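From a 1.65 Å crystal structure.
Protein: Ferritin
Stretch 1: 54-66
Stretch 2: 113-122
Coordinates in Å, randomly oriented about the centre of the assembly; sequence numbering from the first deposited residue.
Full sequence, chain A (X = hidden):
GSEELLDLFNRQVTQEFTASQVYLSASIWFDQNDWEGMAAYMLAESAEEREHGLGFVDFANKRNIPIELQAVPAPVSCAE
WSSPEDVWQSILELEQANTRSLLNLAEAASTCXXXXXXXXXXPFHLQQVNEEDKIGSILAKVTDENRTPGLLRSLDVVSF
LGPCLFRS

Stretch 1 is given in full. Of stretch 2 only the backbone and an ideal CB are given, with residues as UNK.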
ATOM      1  N   LEU A  54      10.790  42.271  14.182  1.00 15.26           N
ATOM      2  CA  LEU A  54      10.382  42.205  12.765  1.00 16.80           C
ATOM      3  C   LEU A  54       8.864  42.293  12.592  1.00 17.20           C
ATOM      4  O   LEU A  54       8.404  42.909  11.610  1.00 19.39           O
ATOM      5  CB  LEU A  54      10.844  40.927  12.093  1.00 17.92           C
ATOM      6  CG  LEU A  54      12.415  40.891  11.945  1.00 19.02           C
ATOM      7  CD1 LEU A  54      12.835  39.498  11.425  1.00 21.36           C
ATOM      8  CD2 LEU A  54      13.010  41.991  11.033  1.00 18.64           C
ATOM      9  N   GLY A  55       8.134  41.693  13.535  1.00 18.57           N
ATOM     10  CA  GLY A  55       6.656  41.728  13.522  1.00 18.96           C
ATOM     11  C   GLY A  55       6.206  43.173  13.653  1.00 19.04           C
ATOM     12  O   GLY A  55       5.261  43.644  12.958  1.00 18.90           O
ATOM     13  N   PHE A  56       6.840  43.919  14.562  1.00 17.11           N
ATOM     14  CA  PHE A  56       6.503  45.378  14.747  1.00 16.17           C
ATOM     15  C   PHE A  56       6.863  46.171  13.465  1.00 18.34           C
ATOM     16  O   PHE A  56       6.080  47.015  13.020  1.00 19.06           O
ATOM     17  CB  PHE A  56       7.214  45.999  15.967  1.00 19.63           C
ATOM     18  CG  PHE A  56       6.474  45.740  17.260  1.00 20.96           C
ATOM     19  CD1 PHE A  56       6.473  44.511  17.866  1.00 23.84           C
ATOM     20  CD2 PHE A  56       5.611  46.739  17.731  1.00 21.53           C
ATOM     21  CE1 PHE A  56       5.677  44.263  19.022  1.00 24.41           C
ATOM     22  CE2 PHE A  56       4.832  46.497  18.833  1.00 23.61           C
ATOM     23  CZ  PHE A  56       4.853  45.282  19.498  1.00 21.49           C
ATOM     24  N   VAL A  57       8.006  45.893  12.809  1.00 17.64           N
ATOM     25  CA  VAL A  57       8.384  46.661  11.595  1.00 17.34           C
ATOM     26  C   VAL A  57       7.357  46.358  10.502  1.00 17.02           C
ATOM     27  O   VAL A  57       6.902  47.335   9.831  1.00 19.20           O
ATOM     28  CB  VAL A  57       9.761  46.177  11.079  1.00 16.48           C
ATOM     29  CG1 VAL A  57       9.990  46.744   9.654  1.00 20.42           C
ATOM     30  CG2 VAL A  57      10.826  46.674  12.059  1.00 16.22           C
ATOM     31  N   ASP A  58       6.946  45.090  10.352  1.00 18.98           N
ATOM     32  CA  ASP A  58       5.979  44.706   9.256  1.00 18.34           C
ATOM     33  C   ASP A  58       4.645  45.447   9.511  1.00 21.22           C
ATOM     34  O   ASP A  58       4.123  46.049   8.598  1.00 19.67           O
ATOM     35  CB  ASP A  58       5.758  43.188   9.308  1.00 20.75           C
ATOM     36  CG  ASP A  58       4.866  42.719   8.179  1.00 25.00           C
ATOM     37  OD1 ASP A  58       4.944  43.245   7.060  1.00 29.92           O
ATOM     38  OD2 ASP A  58       4.026  41.899   8.463  1.00 34.91           O
ATOM     39  N   PHE A  59       4.164  45.436  10.781  1.00 18.26           N
ATOM     40  CA  PHE A  59       2.857  46.128  11.007  1.00 18.46           C
ATOM     41  C   PHE A  59       3.030  47.617  10.807  1.00 19.14           C
ATOM     42  O   PHE A  59       2.162  48.276  10.164  1.00 18.90           O
ATOM     43  CB  PHE A  59       2.378  45.877  12.459  1.00 18.11           C
ATOM     44  CG  PHE A  59       1.097  46.541  12.754  1.00 17.19           C
ATOM     45  CD1 PHE A  59      -0.099  45.908  12.425  1.00 18.04           C
ATOM     46  CD2 PHE A  59       1.110  47.788  13.338  1.00 18.47           C
ATOM     47  CE1 PHE A  59      -1.309  46.542  12.707  1.00 22.07           C
ATOM     48  CE2 PHE A  59      -0.116  48.448  13.651  1.00 20.80           C
ATOM     49  CZ  PHE A  59      -1.329  47.783  13.309  1.00 21.17           C
ATOM     50  N   ALA A  60       4.138  48.197  11.240  1.00 17.97           N
ATOM     51  CA  ALA A  60       4.352  49.666  11.055  1.00 19.61           C
ATOM     52  C   ALA A  60       4.349  50.006   9.585  1.00 20.66           C
ATOM     53  O   ALA A  60       3.700  50.995   9.159  1.00 19.75           O
ATOM     54  CB  ALA A  60       5.647  50.166  11.710  1.00 18.40           C
ATOM     55  N   ASN A  61       5.021  49.180   8.751  1.00 20.02           N
ATOM     56  CA  ASN A  61       5.038  49.429   7.299  1.00 20.98           C
ATOM     57  C   ASN A  61       3.617  49.451   6.755  1.00 23.55           C
ATOM     58  O   ASN A  61       3.240  50.351   5.991  1.00 21.81           O
ATOM     59  CB  ASN A  61       5.848  48.339   6.503  1.00 21.13           C
ATOM     60  CG  ASN A  61       7.405  48.412   6.773  1.00 22.43           C
ATOM     61  OD1 ASN A  61       7.921  49.417   7.296  1.00 23.43           O
ATOM     62  ND2 ASN A  61       8.088  47.298   6.544  1.00 21.06           N
ATOM     63  N   LYS A  62       2.817  48.464   7.165  1.00 20.52           N
ATOM     64  CA  LYS A  62       1.431  48.319   6.631  1.00 20.89           C
ATOM     65  C   LYS A  62       0.609  49.478   7.130  1.00 20.34           C
ATOM     66  O   LYS A  62      -0.276  49.941   6.335  1.00 20.73           O
ATOM     67  CB  LYS A  62       0.812  46.984   7.124  1.00 19.90           C
ATOM     68  CG  LYS A  62       1.438  45.804   6.386  1.00 23.74           C
ATOM     69  CD  LYS A  62       0.855  44.448   6.687  1.00 29.67           C
ATOM     70  CE  LYS A  62       0.876  44.080   8.129  1.00 37.01           C
ATOM     71  NZ  LYS A  62       0.278  42.687   8.116  1.00 31.65           N
ATOM     72  N   ARG A  63       0.847  49.986   8.357  1.00 20.85           N
ATOM     73  CA  ARG A  63      -0.006  51.033   8.930  1.00 20.80           C
ATOM     74  C   ARG A  63       0.534  52.431   8.635  1.00 23.53           C
ATOM     75  O   ARG A  63       0.125  53.387   9.258  1.00 26.25           O
ATOM     76  CB  ARG A  63      -0.209  50.750  10.442  1.00 25.14           C
ATOM     77  CG  ARG A  63      -1.755  50.666  10.794  1.00 29.22           C
ATOM     78  CD  ARG A  63      -2.488  51.974  10.541  1.00 26.92           C
ATOM     79  NE  ARG A  63      -1.961  52.884  11.513  1.00 32.79           N
ATOM     80  CZ  ARG A  63      -2.376  52.949  12.771  1.00 30.77           C
ATOM     81  NH1 ARG A  63      -3.465  52.252  13.040  1.00 28.63           N
ATOM     82  NH2 ARG A  63      -1.752  53.802  13.671  1.00 26.20           N
ATOM     83  N   ASN A  64       1.565  52.516   7.777  1.00 25.06           N
ATOM     84  CA  ASN A  64       2.196  53.819   7.511  1.00 26.70           C
ATOM     85  C   ASN A  64       2.740  54.493   8.720  1.00 26.94           C
ATOM     86  O   ASN A  64       2.742  55.727   8.841  1.00 29.07           O
ATOM     87  CB  ASN A  64       1.286  54.735   6.600  1.00 27.22           C
ATOM     88  CG  ASN A  64       0.763  53.985   5.421  1.00 28.11           C
ATOM     89  OD1 ASN A  64      -0.481  53.742   5.357  1.00 37.72           O
ATOM     90  ND2 ASN A  64       1.627  53.443   4.585  1.00 26.49           N
ATOM     91  N   ILE A  65       3.349  53.717   9.617  1.00 21.97           N
ATOM     92  CA  ILE A  65       4.044  54.251  10.766  1.00 22.55           C
ATOM     93  C   ILE A  65       5.538  54.264  10.315  1.00 23.18           C
ATOM     94  O   ILE A  65       6.118  53.220  10.138  1.00 22.67           O
ATOM     95  CB  ILE A  65       3.820  53.373  12.013  1.00 23.12           C
ATOM     96  CG1 ILE A  65       2.319  53.455  12.449  1.00 24.33           C
ATOM     97  CG2 ILE A  65       4.743  53.819  13.170  1.00 27.30           C
ATOM     98  CD1 ILE A  65       1.936  52.445  13.556  1.00 26.72           C
ATOM     99  N   PRO A  66       6.163  55.409  10.224  1.00 23.68           N
ATOM    100  CA  PRO A  66       7.499  55.359   9.596  1.00 28.02           C
ATOM    101  C   PRO A  66       8.503  54.788  10.619  1.00 24.24           C
ATOM    102  O   PRO A  66       8.471  55.125  11.797  1.00 29.37           O
ATOM    103  CB  PRO A  66       7.782  56.850   9.296  1.00 32.43           C
ATOM    104  CG  PRO A  66       6.452  57.531   9.306  1.00 30.42           C
ATOM    105  CD  PRO A  66       5.618  56.795  10.336  1.00 25.45           C
ATOM    106  N   UNK A 113      -7.148  56.431  20.926  1.00 21.89           N
ATOM    107  CA  UNK A 113      -8.187  55.505  20.423  1.00 23.69           C
ATOM    108  C   UNK A 113      -7.777  54.752  19.169  1.00 22.89           C
ATOM    109  O   UNK A 113      -8.515  54.605  18.199  1.00 22.56           O
ATOM    110  CB  UNK A 113      -9.475  56.278  20.134  1.00 23.69           C
ATOM    111  N   UNK A 114      -6.531  54.246  19.140  1.00 21.43           N
ATOM    112  CA  UNK A 114      -6.010  53.543  17.990  1.00 18.67           C
ATOM    113  C   UNK A 114      -6.317  52.059  18.193  1.00 20.77           C
ATOM    114  O   UNK A 114      -5.525  51.275  18.741  1.00 20.28           O
ATOM    115  CB  UNK A 114      -4.512  53.795  17.808  1.00 18.67           C
ATOM    116  N   UNK A 115      -7.528  51.700  17.798  1.00 19.83           N
ATOM    117  CA  UNK A 115      -8.046  50.345  18.032  1.00 17.98           C
ATOM    118  C   UNK A 115      -7.192  49.298  17.330  1.00 17.26           C
ATOM    119  O   UNK A 115      -7.031  48.185  17.824  1.00 20.64           O
ATOM    120  CB  UNK A 115      -9.496  50.237  17.555  1.00 17.98           C
ATOM    121  N   UNK A 116      -6.702  49.651  16.120  1.00 19.77           N
ATOM    122  CA  UNK A 116      -5.900  48.641  15.412  1.00 18.54           C
ATOM    123  C   UNK A 116      -4.588  48.382  16.132  1.00 19.94           C
ATOM    124  O   UNK A 116      -4.196  47.220  16.193  1.00 18.87           O
ATOM    125  CB  UNK A 116      -5.624  49.084  13.974  1.00 18.54           C
ATOM    126  N   UNK A 117      -3.874  49.433  16.580  1.00 17.62           N
ATOM    127  CA  UNK A 117      -2.643  49.209  17.310  1.00 17.61           C
ATOM    128  C   UNK A 117      -2.969  48.415  18.603  1.00 19.20           C
ATOM    129  O   UNK A 117      -2.271  47.427  18.885  1.00 19.47           O
ATOM    130  CB  UNK A 117      -1.956  50.539  17.628  1.00 17.61           C
ATOM    131  N   UNK A 118      -4.045  48.741  19.314  1.00 18.72           N
ATOM    132  CA  UNK A 118      -4.279  47.965  20.541  1.00 20.21           C
ATOM    133  C   UNK A 118      -4.551  46.520  20.238  1.00 19.25           C
ATOM    134  O   UNK A 118      -4.156  45.634  20.989  1.00 19.50           O
ATOM    135  CB  UNK A 118      -5.448  48.548  21.337  1.00 20.21           C
ATOM    136  N   UNK A 119      -5.296  46.248  19.162  1.00 18.46           N
ATOM    137  CA  UNK A 119      -5.561  44.846  18.789  1.00 17.13           C
ATOM    138  C   UNK A 119      -4.270  44.081  18.362  1.00 17.12           C
ATOM    139  O   UNK A 119      -4.032  42.929  18.738  1.00 19.97           O
ATOM    140  CB  UNK A 119      -6.580  44.810  17.648  1.00 17.13           C
ATOM    141  N   UNK A 120      -3.385  44.821  17.632  1.00 16.69           N
ATOM    142  CA  UNK A 120      -2.122  44.182  17.295  1.00 16.87           C
ATOM    143  C   UNK A 120      -1.303  43.776  18.526  1.00 18.07           C
ATOM    144  O   UNK A 120      -0.616  42.795  18.488  1.00 17.77           O
ATOM    145  CB  UNK A 120      -1.295  45.122  16.416  1.00 16.87           C
ATOM    146  N   UNK A 121      -1.338  44.632  19.563  1.00 17.88           N
ATOM    147  CA  UNK A 121      -0.520  44.405  20.755  1.00 17.93           C
ATOM    148  C   UNK A 121      -1.036  43.244  21.606  1.00 19.52           C
ATOM    149  O   UNK A 121      -0.257  42.621  22.363  1.00 18.29           O
ATOM    150  CB  UNK A 121      -0.470  45.679  21.601  1.00 17.93           C
ATOM    151  N   UNK A 122      -2.323  42.916  21.517  1.00 16.97           N
ATOM    152  CA  UNK A 122      -2.849  41.911  22.459  1.00 17.28           C
ATOM    153  C   UNK A 122      -2.100  40.609  22.584  1.00 17.62           C
ATOM    154  O   UNK A 122      -1.776  40.171  23.714  1.00 19.29           O
ATOM    155  CB  UNK A 122      -4.288  41.573  22.063  1.00 17.28           C
TER

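Two helices run nearly antiparallel here, their directions 159° apart and their axes 12.0 Å apart at closest approach, a spacing that leaves room for large side chains between them.

Position 113 has positive phi (47/44) and makes the two bonds back into the preceding turn that define a Schellman motif. Glycine tolerates such a backbone best, asparagine quite well. No atom of stretch 1 lies within 5.5 Å of its CB, so the contact sets no further condition. The residue is His113, whose ND1 is hydrogen-bonded to a residue just outside the stretches.

Position 114 stands right before a helix, where Asp, Asn, Ser or Thr can cap the free backbone NH groups. Its CB points toward stretch 1 and lies 5.0 Å from Arg63 NH2, and that positive charge favours an acid. Aspartate answers both demands. Asp114 OD1 accepts from the backbone N of position 117 at 3.1 Å, closing the cap, and also from Arg63 NH1 at 3.1 Å; Arg63 NH2 donates to Asp114 OD2 at 2.7 Å. The result is a two-pronged salt bridge in which the carboxylate meets the guanidinium at its edge.

Position 115 points away from stretch 1, which therefore says little about it beyond helical angles; many residues would do. It is Phe115.

At position 116 the CB points toward stretch 1 and is already 3.9 Å from Arg63 NH1 and 4.5 Å from Phe59 CZ. Arg63 and Phe59 crowd the CB from the side, so a small residue such as Ala or Ser fits without displacing them; a larger one would have to turn away from them. Ala116 fits, its CB packing at 3.9 Å from Arg63 NH1 near the guanidinium plane.

Position 117 points sideways, with Phe59 CE2 4.9 Å from its ideal CB and Ile65 not far beyond. A medium aliphatic side chain, Val, Ile or Leu, could reach both. Val117, with chi1 t, places CG2 3.9 Å from Phe59 CE2, at the ring edge, and 3.8 Å from Arg63 NH2.

Positions 118 and 119 are out of reach, and stretch 1 leaves them open; they are Met118 and Ala119.

Position 120 faces a broad apolar surface. Its CB points toward stretch 1, 4.0 Å from Phe59 CE1, and the Phe56 ring and Gly55 lie further on. A long, flat or flexible apolar group, Phe, Leu or Met, could fill this space. Phe120, chi1 t, lies in an offset stack on Phe59, centroids 4.2 Å apart and planes at 18°, with each CB over the face of the other ring. Its edge turns to the face of Phe56, planes at 81°, while its tip, CZ, comes to 3.6 Å from Gly55 O.

Position 121 points sideways and its ideal CB touches nothing, so a side chain must be long enough to reach Phe56, and an apolar one such as Leu, Met or Ile would suit the ring. Leu121 does: CD2 comes to 3.6 Å from Phe56 CZ, at the ring edge.

Position 122 is out of reach and unconstrained by this contact; it is Asn122.

Stretch 2 113-122: HDFAVMAFLN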
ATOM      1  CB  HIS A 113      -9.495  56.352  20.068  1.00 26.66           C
ATOM      2  CG  HIS A 113     -10.118  57.018  21.259  1.00 39.29           C
ATOM      3  ND1 HIS A 113      -9.407  57.457  22.362  1.00 45.58           N
ATOM      4  CD2 HIS A 113     -11.412  57.306  21.516  1.00 35.18           C
ATOM      5  CE1 HIS A 113     -10.237  57.992  23.244  1.00 42.38           C
ATOM      6  NE2 HIS A 113     -11.460  57.890  22.763  1.00 47.64           N
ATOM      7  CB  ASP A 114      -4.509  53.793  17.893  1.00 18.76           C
ATOM      8  CG  ASP A 114      -3.949  53.379  16.546  1.00 23.05           C
ATOM      9  OD1 ASP A 114      -4.395  52.397  15.995  1.00 21.71           O
ATOM     10  OD2 ASP A 114      -3.047  54.098  16.054  1.00 25.97           O
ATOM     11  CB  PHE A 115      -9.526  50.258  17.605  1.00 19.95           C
ATOM     12  CG  PHE A 115     -10.404  51.120  18.473  1.00 22.24           C
ATOM     13  CD1 PHE A 115     -10.741  50.766  19.769  1.00 25.47           C
ATOM     14  CD2 PHE A 115     -10.913  52.335  17.972  1.00 22.98           C
ATOM     15  CE1 PHE A 115     -11.511  51.644  20.573  1.00 27.20           C
ATOM     16  CE2 PHE A 115     -11.711  53.186  18.755  1.00 23.54           C
ATOM     17  CZ  PHE A 115     -11.997  52.838  20.064  1.00 26.83           C
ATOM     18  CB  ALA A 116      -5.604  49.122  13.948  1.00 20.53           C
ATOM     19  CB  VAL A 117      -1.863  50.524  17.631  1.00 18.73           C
ATOM     20  CG1 VAL A 117      -0.741  50.203  18.605  1.00 18.43           C
ATOM     21  CG2 VAL A 117      -1.293  51.040  16.282  1.00 20.06           C
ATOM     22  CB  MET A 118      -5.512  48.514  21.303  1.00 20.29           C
ATOM     23  CG  MET A 118      -5.090  49.854  21.927  1.00 25.15           C
ATOM     24  SD  MET A 118      -6.405  50.524  23.016  1.00 29.50           S
ATOM     25  CE  MET A 118      -7.479  51.146  21.707  1.00 25.36           C
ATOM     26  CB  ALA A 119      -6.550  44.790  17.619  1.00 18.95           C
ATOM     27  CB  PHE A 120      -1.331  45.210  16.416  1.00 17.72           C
ATOM     28  CG  PHE A 120       0.084  44.741  16.065  1.00 18.34           C
ATOM     29  CD1 PHE A 120       0.268  43.735  15.144  1.00 20.44           C
ATOM     30  CD2 PHE A 120       1.169  45.314  16.710  1.00 20.81           C
ATOM     31  CE1 PHE A 120       1.585  43.265  14.804  1.00 22.71           C
ATOM     32  CE2 PHE A 120       2.485  44.833  16.398  1.00 20.46           C
ATOM     33  CZ  PHE A 120       2.667  43.819  15.461  1.00 20.60           C
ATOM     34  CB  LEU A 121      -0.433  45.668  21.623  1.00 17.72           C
ATOM     35  CG  LEU A 121       0.179  46.911  20.968  1.00 17.28           C
ATOM     36  CD1 LEU A 121       0.155  48.065  21.927  1.00 20.00           C
ATOM     37  CD2 LEU A 121       1.657  46.520  20.661  1.00 20.40           C
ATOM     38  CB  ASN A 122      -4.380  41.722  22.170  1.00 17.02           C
ATOM     39  CG  ASN A 122      -5.189  42.829  22.698  1.00 18.34           C
ATOM     40  OD1 ASN A 122      -6.333  43.015  22.180  1.00 25.38           O
ATOM     41  ND2 ASN A 122      -4.702  43.619  23.546  1.00 16.28           N
TER
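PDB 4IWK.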